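Local coordinates for putative Fe-S biosynthesis protein (Lactobacillus salivarius, PDB 2P2E), which is of unknown function but probably takes part in the biosynthesis of iron-sulphur clusters, at residues 14-17 with 18-22. Numbering follows the deposited sequence.
Sequences KLQR and YTDDS
The carbonyl oxygen of L15 takes two backbone N-H groups near the C-terminal end of helix 9-19. T19 N, 3.0 Å from L15 O, meets it almost head-on, with a nearly straight N-H...O angle of 171°, in the i to i+4 pattern of an alpha-helix. Y18 N reaches the same L15 O at a similar length but stands above the carbonyl plane, with a more bent N-H...O angle of 149°, an added i to i+3 link. One residue on, Q16 O accepts D20 N at 2.9 Å, and D21 N is bonded to Y18 O, three residues back. T19 OG1 sits 3.3 Å from both Q16 O and L15 O; chi1 of 47° tucks the hydroxyl between its own backbone N and carbonyl carbon, back over the preceding turn. On the flank facing the sheet, L15 and Y18 lie at about a right angle, methyl CD2 of L15 being 4.1 Å from ring atom CD2 of Y18. Both side chains also touch I116 of strand 108-118, and L15 and T19 pack on I72 of a loop, which sets this helix end against the strand and the loop. D21, whose carboxylate takes the N-H of N23 and pairs with R120, ties the following loop to the C-terminal segment. On the outer flank, the D20 carboxylate folds back beside the preceding turn, its OD2 3.5 Å from the aliphatic CG of Q16.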
# COMPACT_ATOMS: atom_id res chain seq x y z
N LYS A 14 -1.32 1.48 -13.65
CA LYS A 14 -0.36 2.42 -13.08
C LYS A 14 0.61 1.73 -12.12
O LYS A 14 1.66 2.28 -11.77
CB LYS A 14 -1.08 3.54 -12.34
CG LYS A 14 -0.16 4.55 -11.68
CD LYS A 14 -0.89 5.32 -10.59
CE LYS A 14 -0.03 6.43 -9.97
NZ LYS A 14 0.23 7.54 -10.94
N LEU A 15 0.25 0.52 -11.69
CA LEU A 15 1.08 -0.24 -10.77
C LEU A 15 1.81 -1.35 -11.49
O LEU A 15 2.62 -2.05 -10.90
CB LEU A 15 0.21 -0.86 -9.67
CG LEU A 15 -0.24 0.09 -8.55
CD1 LEU A 15 -1.32 -0.57 -7.69
CD2 LEU A 15 0.96 0.47 -7.71
N GLN A 16 1.54 -1.48 -12.78
CA GLN A 16 2.14 -2.52 -13.60
C GLN A 16 3.66 -2.56 -13.54
O GLN A 16 4.26 -3.63 -13.38
CB GLN A 16 1.68 -2.32 -15.04
CG GLN A 16 1.72 -3.57 -15.90
CD GLN A 16 0.87 -3.43 -17.14
OE1 GLN A 16 1.09 -2.54 -17.97
NE2 GLN A 16 -0.13 -4.30 -17.28
N ARG A 17 4.29 -1.40 -13.67
CA ARG A 17 5.75 -1.29 -13.64
C ARG A 17 6.38 -1.88 -12.38
O ARG A 17 7.57 -2.20 -12.36
CB ARG A 17 6.17 0.18 -13.76
CG ARG A 17 5.56 0.93 -14.93
CD ARG A 17 6.11 0.45 -16.26
NE ARG A 17 7.57 0.42 -16.28
CZ ARG A 17 8.36 1.49 -16.32
NH1 ARG A 17 7.84 2.71 -16.35
NH2 ARG A 17 9.68 1.34 -16.32
N TYR A 18 5.58 -2.02 -11.33
CA TYR A 18 6.09 -2.58 -10.07
C TYR A 18 5.70 -4.05 -9.93
O TYR A 18 6.53 -4.88 -9.58
CB TYR A 18 5.54 -1.78 -8.89
CG TYR A 18 5.83 -0.30 -8.95
CD1 TYR A 18 7.13 0.19 -8.83
CD2 TYR A 18 4.81 0.61 -9.15
CE1 TYR A 18 7.40 1.55 -8.89
CE2 TYR A 18 5.06 1.97 -9.22
CZ TYR A 18 6.35 2.44 -9.09
OH TYR A 18 6.59 3.79 -9.17
N THR A 19 4.44 -4.38 -10.20
CA THR A 19 4.03 -5.78 -10.09
C THR A 19 4.81 -6.64 -11.07
O THR A 19 4.90 -7.85 -10.89
CB THR A 19 2.50 -5.98 -10.36
OG1 THR A 19 2.12 -5.28 -11.55
CG2 THR A 19 1.68 -5.49 -9.17
N ASP A 20 5.38 -6.01 -12.11
CA ASP A 20 6.17 -6.73 -13.11
C ASP A 20 7.54 -7.11 -12.59
O ASP A 20 8.24 -7.92 -13.22
CB ASP A 20 6.34 -5.90 -14.39
CG ASP A 20 5.11 -5.94 -15.29
OD1 ASP A 20 4.31 -6.89 -15.18
OD2 ASP A 20 4.95 -5.02 -16.12
N ASP A 21 7.94 -6.55 -11.45
CA ASP A 21 9.23 -6.88 -10.86
C ASP A 21 9.12 -8.11 -9.96
O ASP A 21 8.72 -8.00 -8.81
CB ASP A 21 9.76 -5.71 -10.02
CG ASP A 21 11.19 -5.93 -9.54
OD1 ASP A 21 11.66 -7.09 -9.53
OD2 ASP A 21 11.84 -4.94 -9.17
N SER A 22 9.49 -9.28 -10.49
CA SER A 22 9.44 -10.52 -9.73
C SER A 22 10.04 -10.36 -8.34
O SER A 22 9.62 -11.01 -7.38
CB SER A 22 10.22 -11.61 -10.46
OG SER A 22 9.74 -11.79 -11.77